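Local coordinates for protein phosphatidylglycerophosphatase B (Bacillus subtilis, PDB 6FMX) that dephosphorylates phosphatidylglycerophosphate to phosphatidylglycerol and also hydrolyses undecaprenyl pyrophosphate, supplying the lipid carrier undecaprenyl phosphate, at residues A[56-62]-A[185-189]. Numbering follows the deposited sequence.
Sequences IRQPWLN and VYLGV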
# COMPACT_ATOMS: atom_id res chain seq x y z
N ILE A 56 0.69 -7.34 22.41
CA ILE A 56 2.11 -7.31 22.10
C ILE A 56 2.71 -5.93 22.29
O ILE A 56 3.94 -5.79 22.27
CB ILE A 56 2.35 -7.81 20.65
CG1 ILE A 56 3.81 -8.23 20.42
CG2 ILE A 56 1.86 -6.79 19.62
CD1 ILE A 56 4.44 -9.06 21.54
N ARG A 57 1.89 -4.91 22.50
CA ARG A 57 2.39 -3.54 22.53
C ARG A 57 3.36 -3.33 23.68
O ARG A 57 3.20 -3.88 24.77
CB ARG A 57 1.24 -2.55 22.64
CG ARG A 57 0.46 -2.35 21.36
CD ARG A 57 -0.69 -1.39 21.59
NE ARG A 57 -1.57 -1.27 20.43
CZ ARG A 57 -2.65 -0.49 20.42
NH1 ARG A 57 -2.96 0.20 21.51
NH2 ARG A 57 -3.42 -0.43 19.34
N GLN A 58 4.38 -2.52 23.41
CA GLN A 58 5.22 -1.85 24.39
C GLN A 58 5.38 -0.41 23.94
O GLN A 58 5.28 -0.11 22.74
CB GLN A 58 6.60 -2.52 24.51
CG GLN A 58 6.56 -3.96 25.03
CD GLN A 58 6.05 -4.07 26.45
OE1 GLN A 58 6.18 -3.14 27.25
NE2 GLN A 58 5.48 -5.22 26.78
N PRO A 59 5.58 0.53 24.88
CA PRO A 59 5.74 1.93 24.47
C PRO A 59 6.89 2.16 23.50
O PRO A 59 6.73 2.95 22.55
CB PRO A 59 5.97 2.65 25.81
CG PRO A 59 5.20 1.83 26.78
CD PRO A 59 5.38 0.40 26.33
N TRP A 60 8.04 1.51 23.70
CA TRP A 60 9.11 1.65 22.71
C TRP A 60 8.65 1.18 21.34
O TRP A 60 8.92 1.84 20.33
CB TRP A 60 10.36 0.89 23.17
CG TRP A 60 10.29 -0.62 23.12
CD1 TRP A 60 9.96 -1.45 24.14
CD2 TRP A 60 10.61 -1.46 22.00
NE1 TRP A 60 10.03 -2.76 23.73
CE2 TRP A 60 10.43 -2.79 22.42
CE3 TRP A 60 11.02 -1.22 20.69
CZ2 TRP A 60 10.65 -3.88 21.57
CZ3 TRP A 60 11.24 -2.30 19.85
CH2 TRP A 60 11.05 -3.61 20.29
N LEU A 61 7.95 0.05 21.29
CA LEU A 61 7.46 -0.49 20.02
C LEU A 61 6.35 0.38 19.43
O LEU A 61 6.21 0.44 18.19
CB LEU A 61 6.97 -1.92 20.23
CG LEU A 61 6.64 -2.81 19.02
CD1 LEU A 61 7.79 -2.84 18.01
CD2 LEU A 61 6.30 -4.21 19.49
N ASN A 62 5.54 1.02 20.27
CA ASN A 62 4.58 2.01 19.79
C ASN A 62 5.27 3.09 18.96
O ASN A 62 4.79 3.47 17.89
CB ASN A 62 3.85 2.67 20.97
CG ASN A 62 2.87 1.73 21.67
OD1 ASN A 62 2.65 0.60 21.25
ND2 ASN A 62 2.27 2.23 22.74
N VAL A 185 -2.59 -2.30 11.87
CA VAL A 185 -3.29 -3.17 12.80
C VAL A 185 -2.72 -3.01 14.21
O VAL A 185 -3.47 -2.89 15.18
CB VAL A 185 -3.24 -4.63 12.33
CG1 VAL A 185 -3.99 -5.51 13.30
CG2 VAL A 185 -3.83 -4.76 10.91
N TYR A 186 -1.39 -2.99 14.32
CA TYR A 186 -0.73 -2.75 15.60
C TYR A 186 -1.22 -1.47 16.26
O TYR A 186 -1.50 -1.44 17.47
CB TYR A 186 0.79 -2.69 15.40
CG TYR A 186 1.57 -2.41 16.68
CD1 TYR A 186 1.68 -1.13 17.19
CD2 TYR A 186 2.20 -3.44 17.36
CE1 TYR A 186 2.37 -0.87 18.36
CE2 TYR A 186 2.91 -3.19 18.54
CZ TYR A 186 2.99 -1.90 19.02
OH TYR A 186 3.67 -1.62 20.19
N LEU A 187 -1.27 -0.38 15.50
CA LEU A 187 -1.64 0.92 16.04
C LEU A 187 -3.14 1.08 16.25
O LEU A 187 -3.59 2.16 16.65
CB LEU A 187 -1.12 2.04 15.13
CG LEU A 187 0.41 2.13 15.01
CD1 LEU A 187 0.82 3.04 13.86
CD2 LEU A 187 1.02 2.62 16.34
N GLY A 188 -3.92 0.04 15.96
CA GLY A 188 -5.34 0.05 16.29
C GLY A 188 -6.20 1.00 15.49
O GLY A 188 -7.23 1.47 16.01
N VAL A 189 -5.85 1.27 14.23
CA VAL A 189 -6.66 2.14 13.39
C VAL A 189 -7.19 1.44 12.15
O VAL A 189 -8.05 2.01 11.46
CB VAL A 189 -5.89 3.42 12.99
CG1 VAL A 189 -5.74 4.33 14.21
CG2 VAL A 189 -4.53 3.08 12.43
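Arg57 and Tyr186 reach past each other at a slant, closing the extracellular start of helix 59-70 onto the Schellman motif that ends helix 166-186 of this PAP2-type phosphatase. The turn lies in what is probably phosphatase motif III, just before His190, the probable nucleophile. Packing is tight around the phenol. Tyr186 sends its ring out to the N-terminal turn of helix 59-70, a direction set by a chi1 of 179° that swings CG away from the backbone N, and there CG of Arg57 lies over one face, 3.5 Å from CZ of Tyr186. Leu61 comes in obliquely, its CD2 3.7 Å from CE2 of Tyr186. The hydroxyl suits this place because it can give and take: OH of Tyr186 donates to OD1 of Asn62 at 2.7 Å, the amide standing 75° to the ring, and accepts a long, weak bond from the N-cap nitrogen of Gln58. On the looser, surface side, Ile56 only grazes the ring, its CG2 3.9 Å from CE2 of Tyr186. Arg57, extended from CG to NE, is long enough to reach back to the helix end and grip Tyr186 O side-on, while NH2 also bonds Ala126 O in the neighbouring loop. A leucine in its place would probably leave the carbonyl oxygens of Tyr186 and Ala126 without the donors Arg57 gives them. Glycine fits position 188 twice over: its phi is positive, and a side chain would run into NH2 of Arg57. The fork on Tyr186 O is nearly even, 3.0 Å from NE of Arg57 and 2.9 Å from its NH2, with the oxygen slightly out of the guanidinium plane.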